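Local coordinates for protein Abbfa_003403 (Acinetobacter baumannii, PDB 4ZXH) that is a four-domain nonribosomal peptide synthetase, whose condensation, adenylation, carrier and thioesterase domains probably build and release a small peptide product, at residues Val90-Arg100 with Pro124-Gly135. Residues are numbered along the deposited sequence; the frame is centred on the assembly and turned at random.
Sequences VYPNIIFSDAR and PPLWRIHCYECG. With PX4 (1,2-dimyristoyl-sn-glycero-3-phosphocholine), chain C.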
# COMPACT_ATOMS: atom_id res chain seq x y z
N VAL A 90 34.80 9.81 23.19
CA VAL A 90 34.29 8.77 22.31
C VAL A 90 35.46 8.10 21.59
O VAL A 90 36.39 8.78 21.16
CB VAL A 90 33.31 9.35 21.28
CG1 VAL A 90 32.81 8.26 20.37
CG2 VAL A 90 32.15 10.00 21.98
N TYR A 91 35.44 6.79 21.45
CA TYR A 91 36.48 6.18 20.64
C TYR A 91 36.07 6.38 19.19
O TYR A 91 34.98 6.00 18.79
CB TYR A 91 36.70 4.70 20.99
CG TYR A 91 37.96 4.10 20.35
CD1 TYR A 91 39.23 4.48 20.78
CD2 TYR A 91 37.87 3.16 19.32
CE1 TYR A 91 40.38 3.95 20.20
CE2 TYR A 91 39.01 2.62 18.74
CZ TYR A 91 40.26 3.02 19.18
OH TYR A 91 41.40 2.49 18.61
N PRO A 92 36.94 7.02 18.39
CA PRO A 92 36.57 7.33 17.01
C PRO A 92 36.39 6.06 16.23
O PRO A 92 37.11 5.08 16.47
CB PRO A 92 37.77 8.12 16.47
CG PRO A 92 38.52 8.57 17.70
CD PRO A 92 38.29 7.49 18.72
N ASN A 93 35.44 6.07 15.30
CA ASN A 93 35.23 4.95 14.42
C ASN A 93 35.85 5.25 13.05
O ASN A 93 35.21 5.80 12.13
CB ASN A 93 33.73 4.64 14.31
CG ASN A 93 33.46 3.40 13.51
OD1 ASN A 93 34.39 2.76 13.02
ND2 ASN A 93 32.19 3.04 13.38
N ILE A 94 37.11 4.88 12.94
CA ILE A 94 37.93 5.13 11.77
C ILE A 94 38.36 3.81 11.12
O ILE A 94 39.16 3.06 11.69
CB ILE A 94 39.16 5.98 12.16
CG1 ILE A 94 38.69 7.35 12.65
CG2 ILE A 94 40.11 6.16 10.99
CD1 ILE A 94 39.80 8.33 12.78
N ILE A 95 37.80 3.53 9.95
CA ILE A 95 38.06 2.31 9.19
C ILE A 95 39.15 2.57 8.15
O ILE A 95 39.13 3.61 7.49
CB ILE A 95 36.81 1.80 8.46
CG1 ILE A 95 35.58 1.90 9.35
CG2 ILE A 95 37.00 0.36 8.02
CD1 ILE A 95 35.72 1.08 10.58
N PHE A 96 40.07 1.62 7.98
CA PHE A 96 41.19 1.81 7.06
C PHE A 96 41.44 0.58 6.20
O PHE A 96 41.79 -0.47 6.72
CB PHE A 96 42.45 2.16 7.85
CG PHE A 96 43.65 2.44 6.99
CD1 PHE A 96 43.67 3.53 6.13
CD2 PHE A 96 44.77 1.60 7.05
CE1 PHE A 96 44.77 3.79 5.33
CE2 PHE A 96 45.88 1.85 6.26
CZ PHE A 96 45.88 2.95 5.40
N SER A 97 41.27 0.71 4.89
CA SER A 97 41.31 -0.45 3.98
C SER A 97 42.40 -0.28 2.94
O SER A 97 42.79 0.84 2.64
CB SER A 97 39.97 -0.58 3.27
OG SER A 97 38.94 -0.08 4.09
N ASP A 98 42.89 -1.38 2.38
CA ASP A 98 43.84 -1.33 1.26
C ASP A 98 43.05 -1.35 -0.05
O ASP A 98 42.29 -2.27 -0.30
CB ASP A 98 44.84 -2.51 1.34
CG ASP A 98 45.96 -2.44 0.28
OD1 ASP A 98 45.86 -1.62 -0.65
OD2 ASP A 98 46.94 -3.21 0.38
N ALA A 99 43.19 -0.33 -0.89
CA ALA A 99 42.50 -0.33 -2.18
C ALA A 99 43.46 -0.29 -3.36
O ALA A 99 43.07 0.00 -4.48
CB ALA A 99 41.53 0.83 -2.27
N ARG A 100 44.73 -0.61 -3.11
CA ARG A 100 45.71 -0.61 -4.18
C ARG A 100 45.37 -1.57 -5.33
O ARG A 100 45.80 -1.37 -6.46
CB ARG A 100 47.10 -0.92 -3.62
CG ARG A 100 47.69 0.26 -2.85
CD ARG A 100 49.02 -0.07 -2.24
NE ARG A 100 48.91 -0.89 -1.04
CZ ARG A 100 49.94 -1.22 -0.27
NH1 ARG A 100 51.16 -0.80 -0.59
NH2 ARG A 100 49.77 -1.97 0.81
N PRO A 124 27.27 6.13 20.48
CA PRO A 124 28.25 7.05 19.88
C PRO A 124 29.43 6.30 19.33
O PRO A 124 29.72 5.23 19.83
CB PRO A 124 28.68 7.91 21.07
CG PRO A 124 28.57 7.01 22.22
CD PRO A 124 27.41 6.08 21.94
N PRO A 125 30.13 6.86 18.33
CA PRO A 125 29.88 8.18 17.73
C PRO A 125 28.84 8.13 16.62
O PRO A 125 28.59 7.04 16.11
CB PRO A 125 31.25 8.58 17.17
CG PRO A 125 31.93 7.27 16.88
CD PRO A 125 31.38 6.25 17.83
N LEU A 126 28.25 9.27 16.25
CA LEU A 126 27.29 9.28 15.13
C LEU A 126 27.95 9.79 13.85
O LEU A 126 27.33 10.44 13.01
CB LEU A 126 26.07 10.14 15.44
CG LEU A 126 25.31 9.92 16.75
CD1 LEU A 126 23.91 10.39 16.59
CD2 LEU A 126 25.35 8.49 17.24
N TRP A 127 29.23 9.46 13.71
CA TRP A 127 29.99 9.80 12.52
C TRP A 127 31.11 8.79 12.36
O TRP A 127 31.49 8.12 13.32
CB TRP A 127 30.52 11.23 12.62
CG TRP A 127 31.25 11.51 13.89
CD1 TRP A 127 30.70 11.85 15.09
CD2 TRP A 127 32.67 11.48 14.08
NE1 TRP A 127 31.69 12.03 16.03
CE2 TRP A 127 32.91 11.82 15.43
CE3 TRP A 127 33.76 11.22 13.25
CZ2 TRP A 127 34.20 11.89 15.97
CZ3 TRP A 127 35.05 11.30 13.79
CH2 TRP A 127 35.26 11.62 15.13
N ARG A 128 31.62 8.66 11.13
CA ARG A 128 32.70 7.72 10.80
C ARG A 128 33.63 8.32 9.78
O ARG A 128 33.24 9.19 9.00
CB ARG A 128 32.16 6.42 10.23
CG ARG A 128 31.16 5.71 11.07
CD ARG A 128 30.96 4.34 10.50
NE ARG A 128 30.47 4.36 9.12
CZ ARG A 128 29.20 4.14 8.79
NH1 ARG A 128 28.31 3.91 9.75
NH2 ARG A 128 28.82 4.13 7.52
N ILE A 129 34.86 7.82 9.77
CA ILE A 129 35.81 8.16 8.73
C ILE A 129 36.26 6.88 8.05
O ILE A 129 36.72 5.96 8.72
CB ILE A 129 37.04 8.88 9.30
CG1 ILE A 129 36.60 10.17 9.98
CG2 ILE A 129 38.05 9.14 8.20
CD1 ILE A 129 37.64 10.74 10.91
N HIS A 130 36.13 6.83 6.73
CA HIS A 130 36.53 5.64 5.97
C HIS A 130 37.76 5.98 5.13
O HIS A 130 37.69 6.86 4.29
CB HIS A 130 35.40 5.17 5.05
CG HIS A 130 34.21 4.60 5.77
ND1 HIS A 130 34.07 3.25 6.02
CD2 HIS A 130 33.09 5.19 6.24
CE1 HIS A 130 32.92 3.04 6.64
NE2 HIS A 130 32.30 4.20 6.78
N CYS A 131 38.87 5.28 5.35
CA CYS A 131 40.10 5.56 4.60
C CYS A 131 40.53 4.43 3.68
O CYS A 131 40.38 3.26 4.01
CB CYS A 131 41.26 5.86 5.55
SG CYS A 131 40.86 7.07 6.78
N TYR A 132 41.09 4.79 2.53
CA TYR A 132 41.52 3.82 1.55
C TYR A 132 42.85 4.22 0.97
O TYR A 132 43.01 5.33 0.48
CB TYR A 132 40.50 3.71 0.43
CG TYR A 132 39.09 3.47 0.91
CD1 TYR A 132 38.57 2.18 1.00
CD2 TYR A 132 38.28 4.53 1.25
CE1 TYR A 132 37.27 1.97 1.42
CE2 TYR A 132 36.98 4.33 1.67
CZ TYR A 132 36.49 3.06 1.75
OH TYR A 132 35.21 2.90 2.18
N GLU A 133 43.81 3.30 1.02
CA GLU A 133 45.11 3.51 0.40
C GLU A 133 45.04 3.14 -1.09
O GLU A 133 44.64 2.03 -1.43
CB GLU A 133 46.18 2.69 1.14
CG GLU A 133 47.62 2.87 0.63
CD GLU A 133 48.65 2.13 1.48
OE1 GLU A 133 48.25 1.29 2.33
OE2 GLU A 133 49.86 2.38 1.30
N CYS A 134 45.42 4.07 -1.97
CA CYS A 134 45.35 3.84 -3.42
C CYS A 134 46.69 3.68 -4.10
O CYS A 134 46.76 3.31 -5.28
CB CYS A 134 44.63 5.01 -4.08
SG CYS A 134 43.03 5.27 -3.38
N GLY A 135 47.76 3.98 -3.37
CA GLY A 135 49.11 3.95 -3.90
C GLY A 135 50.00 4.61 -2.87
O GLY A 135 49.50 5.00 -1.81
O1 PX4 C . 49.08 4.29 9.20
O2 PX4 C . 49.85 4.42 6.72
P1 PX4 C . 49.63 5.10 8.05
O3 PX4 C . 50.99 5.86 8.47
C1 PX4 C . 51.92 5.37 9.43
C2 PX4 C . 53.19 6.23 9.36
N1 PX4 C . 54.14 5.96 10.46
C3 PX4 C . 54.18 4.53 10.78
C4 PX4 C . 55.48 6.41 10.05
C5 PX4 C . 53.75 6.73 11.65
O4 PX4 C . 48.67 6.39 7.81
C6 PX4 C . 48.07 6.72 6.55
C7 PX4 C . 46.76 7.45 6.83
C8 PX4 C . 46.25 6.86 8.14
O5 PX4 C . 45.01 7.47 8.52
C9 PX4 C . 44.67 7.68 9.92
O6 PX4 C . 45.49 7.49 10.79
C10 PX4 C . 43.28 8.15 10.28
C11 PX4 C . 43.28 9.63 10.64
C12 PX4 C . 42.31 10.37 9.73
C13 PX4 C . 41.61 11.47 10.51
C14 PX4 C . 41.82 12.81 9.84
C15 PX4 C . 41.48 13.91 10.84
C16 PX4 C . 40.38 14.79 10.28
C17 PX4 C . 39.85 15.72 11.35
C18 PX4 C . 38.69 15.06 12.09
C19 PX4 C . 37.35 15.64 11.68
C20 PX4 C . 36.23 14.66 12.01
C21 PX4 C . 34.86 15.26 11.70
C22 PX4 C . 33.82 14.22 11.33
O7 PX4 C . 46.98 8.87 6.98
C23 PX4 C . 46.03 9.68 6.21
O8 PX4 C . 45.53 9.17 5.22
C24 PX4 C . 45.65 11.10 6.65
C25 PX4 C . 44.67 11.85 5.74
C26 PX4 C . 44.19 13.18 6.33
C27 PX4 C . 43.13 13.90 5.48
C28 PX4 C . 42.68 15.26 6.03
C29 PX4 C . 41.61 15.95 5.16
C30 PX4 C . 41.21 17.34 5.69
C31 PX4 C . 39.76 17.79 5.41
C32 PX4 C . 38.78 17.12 6.40
C33 PX4 C . 37.42 17.81 6.59
C34 PX4 C . 36.38 16.85 7.17
C35 PX4 C . 35.30 17.48 8.05
C36 PX4 C . 33.90 17.23 7.50
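The guanidinium of R100 carries the carboxylate of E133 stacked on one face, planes 11° apart and OE2 over the centre. At its edge sits the carboxylate of D98. CB of C131 meets the F96 ring at its edge, 3.4 Å from CD1. CB of P125 lies over one face of W127, offset toward the rim; CD1 of I129 is at its edge.

F96 and C131 pair within two parallel strands, 94-98 (outermost in its sheet) and 127-135, joined through helix 104-115 as a beta-alpha-beta unit of the condensation domain. The R100 cluster lies at their C-terminal end. Six backbone hydrogen bonds join the segments, the first from I129 N to N93 O (3.1 Å), the last from A99 N to E133 O (2.8 Å).

On one face, CD1 of I94 packs 3.7 Å from CD1 of I129. The bound phospholipid lies here, its C10 3.8 Å from CG2 of I94. W127 also lines the lipid pocket: CE3 is 3.6 Å from lipid C22, and NE1 is hydrogen-bonded to O of L71.

On the other face, I95 lies alongside H130, and S97 against the ring of Y132, whose hydroxyl is hydrogen-bonded to D114. R128 NE donates to H130 NE2, tilted from the ring plane.

With CG of E133 anti to the backbone N (chi1 -177°), its extended chain reaches R100. The salt bridge from R100 NH2 to E133 OE1 is long (3.9 Å), charges only: no N-H points at the oxygen. R100 NE bonds D98 OD1, and NH2 bonds OD2 from above the carboxylate plane. OD1 also closes an Asx turn by accepting R100 N (2.9 Å).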